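Side-chain contacts in glutathione peroxidase-like protein (Trypanosoma brucei, PDB 3DWV), which probably acts as a peroxidase that reduces peroxides with electrons from tryparedoxin: residues S25-E30 against Q43-P48; I119-E124 against P128-M133; P161-S166 against E175-P180. The protein carries 1 engineered substitution. One frame throughout, in Å; residues are numbered along the deposited sequence.

Interaction 1: residues S25-E30 against Q43-P48; sequences SIFDFE and QHKGSP
Phe27 swings its ring toward Lys45 with CG anti to its own carbonyl carbon (chi1 -59°). Lys45 has CG anti to the backbone N (chi1 -180°) and an extended chain. The two side chains cross at a slant, the base of the lysine lying over one ring face. CB of Lys45 is 3.4 Å from CE2 of Phe27. CG of Lys45 follows at 3.5 Å from the same CE2, and CD only grazes the ring. NZ of Lys45 continues beyond the ring, so the lysine meets it through methylene groups. The backbone takes part too: CZ of Phe27 comes within 3.4 Å of CA of Lys45. The opposite ring face is covered by CG1 of Ile26, which sits 3.8 Å above the plane and over its centre. The ring is thus held between its own chain neighbour and the lysine. Leu41 also touches Phe27.

Both segments are turn-rich and precede strand 49-54 of the thioredoxin fold. Residues 26-28 form a short 3-10 segment, opened by an ST turn in which Ser25 OG accepts from the backbone N of Phe27 at 3.1 Å. The bond closes the turn at the residue that carries the ring. On the other side, a type II beta turn runs from His44 to Ser47. Gly46 has a positive phi there, and its backbone is bonded to Arg157. His44 meets Phe27 mainly through its carbonyl carbon, 4.0 Å from CZ of Phe27. Its imidazole is engaged elsewhere: CG of Gln43 lies 3.4 Å above the plane of the His44 ring, and His44 NE2 is hydrogen-bonded to Tyr39 OH.

Interaction 2: residues I119-E124 against P128-M133; sequences INVNGE and PLYEYM
Tyr130 is packed by two aliphatic side chains, Val121 and Ile119. CG1 of Val121 makes a CH-pi contact, 3.7 Å from the ring centroid and only 3° off the ring normal. CB of Val121 lies over the same face, 3.9 Å from CD2 of Tyr130; the two side chains point the same way, side by side. Ile119 comes in at about a right angle. In the conformer described, its CD1 is 3.5 Å from CD1 of Tyr130. The opposite ring face is covered by CE of Met133, one helical turn on, 3.5 Å above the plane. Tyr130 has an unusual chi1 of -97°, which sets its ring between the valine and the methionine.

Beyond this shell, Tyr130 and Met133 rest on strands 49-54 and 152-155 of the central sheet. The loop 119-124 is pinned by polar bonds: Val121 N to Glu94 OE1, and the Asn120 amide to Asn88, Phe90 and Glu94. A water lies 3.0 Å from both Gly123 O and Glu131 OE1 and can donate to either, but it has more acceptors around it than protons.

Lys134, further along the helix, bonds Val121 O and Asn122 OD1 through NZ. Within the helix it also pairs with Glu131 OE2. Val121 O and Asn122 OD1 are two acceptors only 3.1 Å apart, and the ammonium group probably offsets their mutual repulsion.

Interaction 3: residues P161-S166 against E175-P180; sequences PVERFS and EEKLIP
The C-terminal beta-beta-alpha unit of the thioredoxin fold supplies this contact. Strand 161-165 is an outer strand of the sheet, antiparallel to 152-155. Helix 171-181 packs against the face of the sheet to which Glu163 and Phe165 point. The strand carries a classic beta bulge, in which Val162 and Glu163 both face Leu154. Glu163 and Phe165 point to the same side, toward the helix, and Lys177 touches both.

Lys177 is bent at chi2 (-41°), which carries its chain across the Glu163 side chain. Its CG touches both strand side chains. It lies 3.6 Å from CG of Glu163 and 3.7 Å from CZ of Phe165. The phenylalanine offers its ring edge, so that Lys177 CG sits near the ring plane. Glu163 approaches the lysine chain at about a right angle. It is also bent at chi2 (-77°), and the bend carries its carboxylate over the outer methylene groups. OE2 of Glu163 is 3.6 Å from CD of Lys177 and 3.7 Å from its CE. The alkyl parts of both side chains thus carry the contact, with the polar ends at the surface.

Neighbouring residues show the two sides of each element. Leu154 of the adjacent strand touches both Phe165 and Lys177. Arg164, between the two contact residues on the strand, turns to the other side of the sheet and bonds the carbonyl oxygens of Lys137, Lys144 and Ala145. On the helix, Glu175 faces helix 64-75, with OE2 joined to Lys74 and Tyr75.

The charges of Glu163 and Lys177 may still attract each other through space, but OE2 of Glu163 and NZ of Lys177 are 4.6 Å apart, too far for a direct salt bridge.

In the fold
The three contacts follow one another along the chain and meet through side chains. The centres of interactions 1 and 2 are about 16 Å apart. They are joined where Phe29 CZ reaches Tyr132 CB at 3.3 Å. Interaction 3 is also about 16 Å from interaction 1, centre to centre, and touches it through Pro48 CG and Leu178 CD1, 3.7 Å apart. Interactions 2 and 3 are about 20 Å apart at their centres, yet Tyr132 OH lies 3.4 Å from Pro161 CD. Helices 128-136 and 171-181 flank the sheet from opposite faces. All three contacts lie away from Cys58, the predicted active-site residue, and its disulfide with Cys106.

Interaction 1: residues S25-E30 against Q43-P48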
ATOM      1  N   SER A  25     -12.595   8.906  -4.524  1.00 18.49           N
ATOM      2  CA  SER A  25     -12.276   7.527  -4.141  1.00 17.32           C
ATOM      3  C   SER A  25     -11.015   7.053  -4.867  1.00 13.64           C
ATOM      4  O   SER A  25     -10.617   7.707  -5.826  1.00 15.61           O
ATOM      5  CB  SER A  25     -13.407   6.542  -4.417  1.00 17.35           C
ATOM      6  OG  SER A  25     -13.432   6.046  -5.725  1.00 19.11           O
ATOM      7  N   ILE A  26     -10.459   5.916  -4.426  1.00 13.31           N
ATOM      8  CA  ILE A  26      -9.269   5.428  -5.174  1.00 11.30           C
ATOM      9  C   ILE A  26      -9.586   5.048  -6.598  1.00 10.92           C
ATOM     10  O   ILE A  26      -8.723   4.925  -7.472  1.00 12.73           O
ATOM     11  CB  ILE A  26      -8.692   4.191  -4.452  1.00 12.25           C
ATOM     12  CG1 ILE A  26      -9.661   2.996  -4.407  1.00 12.88           C
ATOM     13  CG2 ILE A  26      -8.182   4.566  -3.067  1.00 11.21           C
ATOM     14  CD1 ILE A  26      -8.992   1.714  -3.960  1.00 12.02           C
ATOM     15  N   PHE A  27     -10.853   4.788  -6.890  1.00 12.75           N
ATOM     16  CA  PHE A  27     -11.243   4.221  -8.201  1.00 14.54           C
ATOM     17  C   PHE A  27     -11.174   5.287  -9.280  1.00 14.40           C
ATOM     18  O   PHE A  27     -11.459   5.000 -10.454  1.00 14.95           O
ATOM     19  CB  PHE A  27     -12.651   3.590  -8.128  1.00 15.47           C
ATOM     20  CG  PHE A  27     -12.691   2.478  -7.077  1.00 16.02           C
ATOM     21  CD1 PHE A  27     -11.895   1.359  -7.210  1.00 17.68           C
ATOM     22  CD2 PHE A  27     -13.519   2.588  -5.975  1.00 18.63           C
ATOM     23  CE1 PHE A  27     -11.923   0.348  -6.262  1.00 13.24           C
ATOM     24  CE2 PHE A  27     -13.571   1.585  -5.026  1.00 17.09           C
ATOM     25  CZ  PHE A  27     -12.768   0.479  -5.176  1.00 19.18           C
ATOM     26  N   ASP A  28     -10.839   6.511  -8.888  1.00 13.84           N
ATOM     27  CA  ASP A  28     -10.631   7.597  -9.837  1.00 13.72           C
ATOM     28  C   ASP A  28      -9.220   7.548 -10.459  1.00 12.15           C
ATOM     29  O   ASP A  28      -8.931   8.452 -11.251  1.00 13.51           O
ATOM     30  CB  ASP A  28     -10.870   8.971  -9.184  1.00 15.08           C
ATOM     31  CG  ASP A  28     -12.314   9.306  -8.884  1.00 16.43           C
ATOM     32  OD1 ASP A  28     -13.201   8.992  -9.703  1.00 27.23           O
ATOM     33  OD2 ASP A  28     -12.578   9.933  -7.830  1.00 27.07           O
ATOM     34  N   PHE A  29      -8.386   6.576 -10.073  1.00 12.01           N
ATOM     35  CA  PHE A  29      -6.966   6.583 -10.394  1.00 12.15           C
ATOM     36  C   PHE A  29      -6.560   5.403 -11.261  1.00 13.25           C
ATOM     37  O   PHE A  29      -7.157   4.331 -11.139  1.00 16.20           O
ATOM     38  CB  PHE A  29      -6.126   6.638  -9.090  1.00 11.70           C
ATOM     39  CG  PHE A  29      -6.442   7.884  -8.281  1.00 12.72           C
ATOM     40  CD1 PHE A  29      -5.716   9.046  -8.520  1.00 12.92           C
ATOM     41  CD2 PHE A  29      -7.443   7.937  -7.308  1.00 14.11           C
ATOM     42  CE1 PHE A  29      -5.977  10.223  -7.845  1.00 13.62           C
ATOM     43  CE2 PHE A  29      -7.731   9.109  -6.613  1.00 11.46           C
ATOM     44  CZ  PHE A  29      -7.003  10.281  -6.895  1.00 13.60           C
ATOM     45  N   GLU A  30      -5.570   5.672 -12.137  1.00 12.10           N
ATOM     46  CA  GLU A  30      -5.043   4.690 -13.077  1.00 12.31           C
ATOM     47  C   GLU A  30      -4.078   3.727 -12.423  1.00 12.85           C
ATOM     48  O   GLU A  30      -3.132   4.226 -11.754  1.00 12.60           O
ATOM     49  CB  GLU A  30      -4.273   5.406 -14.215  1.00 14.74           C
ATOM     50  CG  GLU A  30      -3.869   4.420 -15.297  1.00 17.13           C
ATOM     51  CD  GLU A  30      -3.415   5.111 -16.581  1.00 18.33           C
ATOM     52  OE1 GLU A  30      -2.960   6.269 -16.459  1.00 17.74           O
ATOM     53  OE2 GLU A  30      -3.494   4.523 -17.685  1.00 20.87           O
ATOM     54  N   GLN A  43     -12.927  -3.561  -9.629  1.00 18.69           N
ATOM     55  CA  GLN A  43     -13.457  -4.886  -9.254  1.00 22.27           C
ATOM     56  C   GLN A  43     -13.573  -5.005  -7.736  1.00 19.43           C
ATOM     57  O   GLN A  43     -14.470  -5.683  -7.230  1.00 26.29           O
ATOM     58  CB  GLN A  43     -12.606  -6.022  -9.803  1.00 22.16           C
ATOM     59  CG  GLN A  43     -11.317  -6.338  -9.044  1.00 23.29           C
ATOM     60  CD  GLN A  43     -10.522  -7.424  -9.743  1.00 26.97           C
ATOM     61  OE1 GLN A  43     -10.810  -8.626  -9.643  1.00 36.29           O
ATOM     62  NE2 GLN A  43      -9.483  -7.032 -10.493  1.00 27.17           N
ATOM     63  N   HIS A  44     -12.686  -4.304  -7.025  1.00 16.90           N
ATOM     64  CA  HIS A  44     -12.646  -4.333  -5.576  1.00 16.78           C
ATOM     65  C   HIS A  44     -13.640  -3.409  -4.915  1.00 17.74           C
ATOM     66  O   HIS A  44     -13.729  -3.451  -3.681  1.00 23.96           O
ATOM     67  CB  HIS A  44     -11.208  -4.016  -5.089  1.00 15.54           C
ATOM     68  CG  HIS A  44     -10.212  -4.960  -5.705  1.00 18.73           C
ATOM     69  ND1 HIS A  44     -10.249  -6.334  -5.528  1.00 18.68           N
ATOM     70  CD2 HIS A  44      -9.160  -4.710  -6.524  1.00 17.04           C
ATOM     71  CE1 HIS A  44      -9.243  -6.883  -6.208  1.00 18.67           C
ATOM     72  NE2 HIS A  44      -8.568  -5.918  -6.821  1.00 17.73           N
ATOM     73  N   LYS A  45     -14.392  -2.591  -5.659  1.00 18.73           N
ATOM     74  CA  LYS A  45     -15.338  -1.687  -5.001  1.00 19.45           C
ATOM     75  C   LYS A  45     -16.467  -2.428  -4.301  1.00 20.46           C
ATOM     76  O   LYS A  45     -16.973  -3.460  -4.813  1.00 19.65           O
ATOM     77  CB  LYS A  45     -15.818  -0.744  -6.117  1.00 18.88           C
ATOM     78  CG  LYS A  45     -16.819   0.300  -5.643  1.00 21.43           C
ATOM     79  CD  LYS A  45     -17.306   1.113  -6.842  1.00 25.06           C
ATOM     80  CE  LYS A  45     -17.976   2.402  -6.449  1.00 24.55           C
ATOM     81  NZ  LYS A  45     -17.927   3.422  -7.529  1.00 37.28           N
ATOM     82  N   GLY A  46     -16.930  -2.004  -3.124  1.00 19.02           N
ATOM     83  CA  GLY A  46     -18.013  -2.735  -2.456  1.00 20.69           C
ATOM     84  C   GLY A  46     -17.540  -3.583  -1.285  1.00 24.05           C
ATOM     85  O   GLY A  46     -18.299  -4.096  -0.443  1.00 25.17           O
ATOM     86  N   SER A  47     -16.227  -3.769  -1.201  1.00 20.71           N
ATOM     87  CA  SER A  47     -15.578  -4.503  -0.141  1.00 17.18           C
ATOM     88  C   SER A  47     -14.353  -3.704   0.279  1.00 15.45           C
ATOM     89  O   SER A  47     -13.804  -3.016  -0.576  1.00 14.22           O
ATOM     90  CB  SER A  47     -15.104  -5.864  -0.643  1.00 24.10           C
ATOM     91  OG  SER A  47     -16.208  -6.737  -0.744  1.00 26.99           O
ATOM     92  N   PRO A  48     -13.931  -3.788   1.529  1.00 15.15           N
ATOM     93  CA  PRO A  48     -12.741  -3.024   1.928  1.00 15.23           C
ATOM     94  C   PRO A  48     -11.475  -3.643   1.372  1.00 13.36           C
ATOM     95  O   PRO A  48     -11.476  -4.774   0.876  1.00 19.06           O
ATOM     96  CB  PRO A  48     -12.791  -3.096   3.460  1.00 14.89           C
ATOM     97  CG  PRO A  48     -13.567  -4.339   3.775  1.00 18.91           C
ATOM     98  CD  PRO A  48     -14.525  -4.558   2.629  1.00 18.90           C
TER

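Interaction 2: residues I119-E124 against P128-M133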
ATOM      1  N   ILE A 119       6.096   2.173  -8.991  0.50 12.12           N
ATOM      2  CA  ILE A 119       5.675   3.555  -8.986  0.50  9.33           C
ATOM      3  C   ILE A 119       6.517   4.413  -8.049  0.50  9.66           C
ATOM      4  O   ILE A 119       7.175   3.848  -7.168  0.50 10.23           O
ATOM      5  CB  ILE A 119       4.217   3.644  -8.490  0.50  8.35           C
ATOM      6  CG1 ILE A 119       4.070   3.243  -7.014  0.50  6.46           C
ATOM      7  CG2 ILE A 119       3.271   2.801  -9.324  0.50  9.52           C
ATOM      8  CD1 ILE A 119       2.745   3.733  -6.445  0.50  7.18           C
ATOM      9  N   ASN A 120       6.499   5.732  -8.206  1.00  9.84           N
ATOM     10  CA  ASN A 120       7.091   6.610  -7.168  1.00 11.01           C
ATOM     11  C   ASN A 120       6.002   6.838  -6.122  1.00 10.66           C
ATOM     12  O   ASN A 120       4.841   7.103  -6.529  1.00 11.10           O
ATOM     13  CB  ASN A 120       7.600   7.981  -7.665  1.00 12.43           C
ATOM     14  CG  ASN A 120       9.029   7.964  -8.185  1.00 11.26           C
ATOM     15  OD1 ASN A 120       9.274   7.982  -9.405  1.00 13.99           O
ATOM     16  ND2 ASN A 120       9.980   7.917  -7.240  1.00 10.64           N
ATOM     17  N   VAL A 121       6.361   6.709  -4.822  1.00 10.68           N
ATOM     18  CA  VAL A 121       5.237   6.982  -3.910  1.00 12.26           C
ATOM     19  C   VAL A 121       5.496   8.339  -3.241  1.00 12.77           C
ATOM     20  O   VAL A 121       4.524   8.868  -2.696  1.00 12.99           O
ATOM     21  CB  VAL A 121       5.004   5.932  -2.856  1.00 14.48           C
ATOM     22  CG1 VAL A 121       4.574   4.588  -3.453  1.00 18.47           C
ATOM     23  CG2 VAL A 121       6.254   5.688  -2.039  1.00 19.29           C
ATOM     24  N   ASN A 122       6.741   8.823  -3.319  1.00 12.97           N
ATOM     25  CA  ASN A 122       7.040  10.189  -2.863  1.00 10.74           C
ATOM     26  C   ASN A 122       7.646  11.050  -3.990  1.00 11.15           C
ATOM     27  O   ASN A 122       7.946  10.552  -5.083  1.00 12.95           O
ATOM     28  CB  ASN A 122       7.974  10.163  -1.661  1.00 10.06           C
ATOM     29  CG  ASN A 122       7.416   9.453  -0.453  1.00 11.04           C
ATOM     30  OD1 ASN A 122       6.226   9.566  -0.161  1.00 10.33           O
ATOM     31  ND2 ASN A 122       8.310   8.784   0.291  1.00  9.29           N
ATOM     32  N   GLY A 123       7.834  12.351  -3.741  1.00 11.02           N
ATOM     33  CA  GLY A 123       8.490  13.235  -4.663  1.00 11.38           C
ATOM     34  C   GLY A 123       7.607  13.805  -5.755  1.00 12.84           C
ATOM     35  O   GLY A 123       6.380  13.558  -5.807  1.00 14.04           O
ATOM     36  N   GLU A 124       8.248  14.580  -6.627  1.00 13.21           N
ATOM     37  CA  GLU A 124       7.535  15.263  -7.697  0.50 12.51           C
ATOM     38  C   GLU A 124       6.810  14.298  -8.615  1.00 12.00           C
ATOM     39  O   GLU A 124       5.761  14.664  -9.185  1.00 16.38           O
ATOM     40  CB  GLU A 124       8.512  16.096  -8.543  0.50 15.06           C
ATOM     41  CG  GLU A 124       9.485  15.265  -9.356  0.50 16.96           C
ATOM     42  CD  GLU A 124      10.650  16.030  -9.959  0.50 18.88           C
ATOM     43  OE1 GLU A 124      10.707  17.270  -9.794  0.50 12.22           O
ATOM     44  OE2 GLU A 124      11.499  15.343 -10.591  0.50 19.65           O
ATOM     45  N   PRO A 128      -0.433   9.736  -8.643  1.00 10.94           N
ATOM     46  CA  PRO A 128      -1.581  10.475  -8.078  1.00 11.14           C
ATOM     47  C   PRO A 128      -2.416   9.681  -7.095  1.00  9.89           C
ATOM     48  O   PRO A 128      -2.958  10.346  -6.185  1.00 12.02           O
ATOM     49  CB  PRO A 128      -2.403  10.887  -9.327  1.00 13.44           C
ATOM     50  CG  PRO A 128      -1.387  10.947 -10.437  1.00 13.43           C
ATOM     51  CD  PRO A 128      -0.410   9.806 -10.120  1.00 11.72           C
ATOM     52  N   LEU A 129      -2.516   8.365  -7.200  1.00 10.81           N
ATOM     53  CA  LEU A 129      -3.314   7.628  -6.217  0.50  9.36           C
ATOM     54  C   LEU A 129      -2.665   7.806  -4.851  1.00 10.62           C
ATOM     55  O   LEU A 129      -3.389   7.932  -3.857  1.00  9.74           O
ATOM     56  CB  LEU A 129      -3.455   6.150  -6.587  0.50  9.56           C
ATOM     57  CG  LEU A 129      -3.831   5.137  -5.505  0.50  6.47           C
ATOM     58  CD1 LEU A 129      -5.338   5.047  -5.281  0.50  9.79           C
ATOM     59  CD2 LEU A 129      -3.297   3.756  -5.888  0.50  9.75           C
ATOM     60  N   TYR A 130      -1.328   7.806  -4.805  1.00  8.86           N
ATOM     61  CA  TYR A 130      -0.613   7.991  -3.538  1.00  9.44           C
ATOM     62  C   TYR A 130      -0.794   9.428  -3.047  1.00  9.50           C
ATOM     63  O   TYR A 130      -0.996   9.725  -1.861  1.00 10.63           O
ATOM     64  CB  TYR A 130       0.882   7.540  -3.676  1.00 10.77           C
ATOM     65  CG  TYR A 130       0.933   6.129  -3.132  1.00  9.43           C
ATOM     66  CD1 TYR A 130       0.608   5.044  -3.932  1.00 10.41           C
ATOM     67  CD2 TYR A 130       1.274   5.908  -1.810  1.00  8.77           C
ATOM     68  CE1 TYR A 130       0.630   3.760  -3.435  1.00 10.32           C
ATOM     69  CE2 TYR A 130       1.282   4.608  -1.320  1.00  8.97           C
ATOM     70  CZ  TYR A 130       0.965   3.526  -2.127  1.00 10.80           C
ATOM     71  OH  TYR A 130       0.984   2.229  -1.653  1.00 11.11           O
ATOM     72  N   GLU A 131      -0.713  10.408  -3.952  1.00 11.43           N
ATOM     73  CA  GLU A 131      -0.950  11.802  -3.547  1.00 11.62           C
ATOM     74  C   GLU A 131      -2.324  11.928  -2.939  1.00 12.29           C
ATOM     75  O   GLU A 131      -2.461  12.612  -1.896  1.00 13.39           O
ATOM     76  CB  GLU A 131      -0.723  12.730  -4.750  1.00 16.07           C
ATOM     77  CG  GLU A 131       0.804  12.606  -5.051  1.00 18.92           C
ATOM     78  CD  GLU A 131       1.638  13.217  -3.946  1.00 21.59           C
ATOM     79  OE1 GLU A 131       1.882  14.444  -4.155  1.00 31.36           O
ATOM     80  OE2 GLU A 131       2.112  12.675  -2.897  1.00 18.66           O
ATOM     81  N   TYR A 132      -3.278  11.245  -3.560  1.00 10.97           N
ATOM     82  CA  TYR A 132      -4.615  11.269  -2.926  1.00 10.19           C
ATOM     83  C   TYR A 132      -4.686  10.582  -1.578  1.00 11.36           C
ATOM     84  O   TYR A 132      -5.268  11.136  -0.623  1.00 11.39           O
ATOM     85  CB  TYR A 132      -5.589  10.621  -3.934  1.00 11.07           C
ATOM     86  CG  TYR A 132      -6.972  10.332  -3.353  1.00 11.46           C
ATOM     87  CD1 TYR A 132      -7.870  11.353  -3.019  1.00 13.84           C
ATOM     88  CD2 TYR A 132      -7.361   9.018  -3.151  1.00 13.22           C
ATOM     89  CE1 TYR A 132      -9.127  11.048  -2.495  1.00 12.48           C
ATOM     90  CE2 TYR A 132      -8.590   8.698  -2.626  1.00 13.06           C
ATOM     91  CZ  TYR A 132      -9.459   9.723  -2.301  1.00 12.21           C
ATOM     92  OH  TYR A 132     -10.680   9.348  -1.779  1.00 16.57           O
ATOM     93  N   MET A 133      -4.178   9.340  -1.425  1.00 10.12           N
ATOM     94  CA  MET A 133      -4.297   8.647  -0.143  1.00  9.17           C
ATOM     95  C   MET A 133      -3.504   9.376   0.935  1.00 10.45           C
ATOM     96  O   MET A 133      -3.960   9.509   2.082  1.00 12.01           O
ATOM     97  CB  MET A 133      -3.777   7.197  -0.287  1.00 11.28           C
ATOM     98  CG  MET A 133      -4.669   6.346  -1.170  1.00 11.95           C
ATOM     99  SD  MET A 133      -4.211   4.592  -1.160  1.00 12.14           S
ATOM    100  CE  MET A 133      -2.479   4.570  -1.602  1.00 13.61           C
TER
HETATM  101  O   HOH W   1       3.826  14.965  -6.435  1.00 34.01           O

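Interaction 3: residues P161-S166 against E175-P180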
ATOM      1  N   PRO A 161     -10.073   6.173   1.547  1.00 15.14           N
ATOM      2  CA  PRO A 161      -9.031   5.890   2.548  1.00 13.91           C
ATOM      3  C   PRO A 161      -9.481   6.338   3.942  1.00 12.26           C
ATOM      4  O   PRO A 161      -9.778   7.529   4.053  1.00 15.06           O
ATOM      5  CB  PRO A 161      -7.842   6.744   2.112  1.00 13.53           C
ATOM      6  CG  PRO A 161      -8.136   7.115   0.688  1.00 16.77           C
ATOM      7  CD  PRO A 161      -9.628   7.189   0.559  1.00 15.02           C
ATOM      8  N   VAL A 162      -9.524   5.415   4.902  1.00 14.06           N
ATOM      9  CA  VAL A 162     -10.056   5.732   6.229  1.00 16.00           C
ATOM     10  C   VAL A 162      -9.029   5.556   7.331  1.00 14.71           C
ATOM     11  O   VAL A 162      -9.233   6.073   8.437  1.00 17.24           O
ATOM     12  CB  VAL A 162     -11.305   4.878   6.497  1.00 16.65           C
ATOM     13  CG1 VAL A 162     -12.420   5.395   5.581  1.00 17.19           C
ATOM     14  CG2 VAL A 162     -11.092   3.391   6.286  1.00 18.07           C
ATOM     15  N   GLU A 163      -7.933   4.854   7.109  1.00 12.89           N
ATOM     16  CA  GLU A 163      -6.844   4.764   8.085  1.00 13.25           C
ATOM     17  C   GLU A 163      -5.509   4.621   7.353  1.00 13.85           C
ATOM     18  O   GLU A 163      -5.455   4.025   6.255  1.00 12.00           O
ATOM     19  CB  GLU A 163      -6.981   3.578   9.051  1.00 16.72           C
ATOM     20  CG  GLU A 163      -8.337   3.358   9.677  1.00 21.12           C
ATOM     21  CD  GLU A 163      -8.715   4.282  10.815  1.00 24.54           C
ATOM     22  OE1 GLU A 163      -7.815   4.938  11.399  1.00 25.51           O
ATOM     23  OE2 GLU A 163      -9.938   4.333  11.124  1.00 29.74           O
ATOM     24  N   ARG A 164      -4.451   5.124   7.968  1.00 13.04           N
ATOM     25  CA  ARG A 164      -3.071   4.913   7.538  1.00 11.17           C
ATOM     26  C   ARG A 164      -2.409   4.098   8.668  1.00 11.65           C
ATOM     27  O   ARG A 164      -2.502   4.544   9.829  1.00 13.57           O
ATOM     28  CB  ARG A 164      -2.232   6.181   7.322  1.00 12.68           C
ATOM     29  CG  ARG A 164      -0.838   5.948   6.772  1.00 13.40           C
ATOM     30  CD  ARG A 164       0.192   7.045   6.947  1.00 16.43           C
ATOM     31  NE  ARG A 164      -0.052   8.120   6.018  1.00 20.30           N
ATOM     32  CZ  ARG A 164       0.872   8.842   5.378  1.00 14.28           C
ATOM     33  NH1 ARG A 164       2.170   8.652   5.537  1.00 15.59           N
ATOM     34  NH2 ARG A 164       0.440   9.777   4.556  1.00 14.30           N
ATOM     35  N   PHE A 165      -1.770   2.993   8.329  1.00 11.94           N
ATOM     36  CA  PHE A 165      -1.046   2.205   9.331  1.00 13.35           C
ATOM     37  C   PHE A 165       0.455   2.197   9.082  1.00 11.92           C
ATOM     38  O   PHE A 165       0.873   2.026   7.931  1.00 13.46           O
ATOM     39  CB  PHE A 165      -1.527   0.751   9.351  1.00 14.00           C
ATOM     40  CG  PHE A 165      -2.983   0.642   9.827  1.00 12.62           C
ATOM     41  CD1 PHE A 165      -3.304   0.668  11.167  1.00 13.76           C
ATOM     42  CD2 PHE A 165      -4.007   0.492   8.900  1.00 18.55           C
ATOM     43  CE1 PHE A 165      -4.623   0.564  11.599  1.00 14.08           C
ATOM     44  CE2 PHE A 165      -5.329   0.396   9.329  1.00 18.03           C
ATOM     45  CZ  PHE A 165      -5.660   0.421  10.675  1.00 17.60           C
ATOM     46  N   SER A 166       1.275   2.325  10.128  1.00 11.96           N
ATOM     47  CA  SER A 166       2.693   2.012   9.993  1.00 14.51           C
ATOM     48  C   SER A 166       2.917   0.525   9.785  1.00 13.39           C
ATOM     49  O   SER A 166       2.040  -0.318  10.036  1.00 13.43           O
ATOM     50  CB  SER A 166       3.366   2.496  11.285  1.00 17.90           C
ATOM     51  OG  SER A 166       2.972   1.658  12.359  1.00 28.79           O
ATOM     52  N   GLU A 175      -7.509  -5.087  12.431  1.00 17.36           N
ATOM     53  CA  GLU A 175      -8.823  -5.691  12.624  1.00 17.13           C
ATOM     54  C   GLU A 175      -9.825  -4.785  13.336  1.00 19.88           C
ATOM     55  O   GLU A 175     -11.008  -4.772  12.942  1.00 21.70           O
ATOM     56  CB  GLU A 175      -8.643  -7.017  13.401  1.00 19.95           C
ATOM     57  CG  GLU A 175      -8.188  -8.142  12.486  1.00 19.74           C
ATOM     58  CD  GLU A 175      -8.107  -9.466  13.222  1.00 20.47           C
ATOM     59  OE1 GLU A 175      -7.918  -9.486  14.470  1.00 23.85           O
ATOM     60  OE2 GLU A 175      -8.230 -10.513  12.560  1.00 23.15           O
ATOM     61  N   GLU A 176      -9.426  -4.023  14.359  1.00 22.11           N
ATOM     62  CA  GLU A 176     -10.343  -3.088  15.024  0.50 22.19           C
ATOM     63  C   GLU A 176     -11.094  -2.206  14.019  1.00 22.20           C
ATOM     64  O   GLU A 176     -12.295  -1.962  14.149  1.00 18.13           O
ATOM     65  CB  GLU A 176      -9.604  -2.182  16.003  0.50 23.21           C
ATOM     66  CG  GLU A 176      -8.619  -2.822  16.944  0.50 24.61           C
ATOM     67  CD  GLU A 176      -9.192  -3.967  17.753  0.50 25.06           C
ATOM     68  OE1 GLU A 176      -9.141  -5.132  17.288  0.50 29.79           O
ATOM     69  OE2 GLU A 176      -9.692  -3.725  18.870  0.50 26.83           O
ATOM     70  N   LYS A 177     -10.378  -1.740  12.994  1.00 16.15           N
ATOM     71  CA  LYS A 177     -10.934  -0.911  11.933  1.00 16.33           C
ATOM     72  C   LYS A 177     -11.583  -1.733  10.813  1.00 14.89           C
ATOM     73  O   LYS A 177     -12.651  -1.381  10.262  1.00 19.03           O
ATOM     74  CB  LYS A 177      -9.860  -0.045  11.275  1.00 17.08           C
ATOM     75  CG  LYS A 177      -9.006   0.814  12.185  1.00 25.44           C
ATOM     76  CD  LYS A 177      -9.828   1.449  13.291  1.00 28.90           C
ATOM     77  CE  LYS A 177      -8.934   2.371  14.132  1.00 32.64           C
ATOM     78  NZ  LYS A 177      -9.585   2.676  15.422  1.00 27.86           N
ATOM     79  N   LEU A 178     -10.949  -2.829  10.404  1.00 15.12           N
ATOM     80  CA  LEU A 178     -11.415  -3.602   9.249  1.00 13.39           C
ATOM     81  C   LEU A 178     -12.684  -4.412   9.500  1.00 15.76           C
ATOM     82  O   LEU A 178     -13.552  -4.508   8.618  1.00 16.24           O
ATOM     83  CB  LEU A 178     -10.294  -4.531   8.823  1.00 15.69           C
ATOM     84  CG  LEU A 178     -10.576  -5.581   7.753  1.00 17.09           C
ATOM     85  CD1 LEU A 178     -11.001  -4.948   6.441  1.00 13.70           C
ATOM     86  CD2 LEU A 178      -9.329  -6.440   7.533  1.00 17.21           C
ATOM     87  N   ILE A 179     -12.816  -5.041  10.646  1.00 16.88           N
ATOM     88  CA  ILE A 179     -13.995  -5.928  10.836  1.00 15.57           C
ATOM     89  C   ILE A 179     -15.312  -5.206  10.709  1.00 16.01           C
ATOM     90  O   ILE A 179     -16.226  -5.731  10.048  1.00 18.18           O
ATOM     91  CB  ILE A 179     -13.822  -6.629  12.216  1.00 21.10           C
ATOM     92  CG1 ILE A 179     -12.715  -7.711  12.144  1.00 19.05           C
ATOM     93  CG2 ILE A 179     -15.147  -7.090  12.783  1.00 23.53           C
ATOM     94  CD1 ILE A 179     -12.352  -8.268  13.501  1.00 19.82           C
ATOM     95  N   PRO A 180     -15.490  -4.028  11.306  1.00 18.89           N
ATOM     96  CA  PRO A 180     -16.721  -3.297  11.032  1.00 19.96           C
ATOM     97  C   PRO A 180     -16.903  -3.010   9.538  1.00 20.13           C
ATOM     98  O   PRO A 180     -18.077  -2.870   9.145  1.00 29.50           O
ATOM     99  CB  PRO A 180     -16.507  -1.968  11.761  1.00 22.89           C
ATOM    100  CG  PRO A 180     -15.546  -2.285  12.863  1.00 22.76           C
ATOM    101  CD  PRO A 180     -14.643  -3.316  12.274  1.00 19.81           C
TER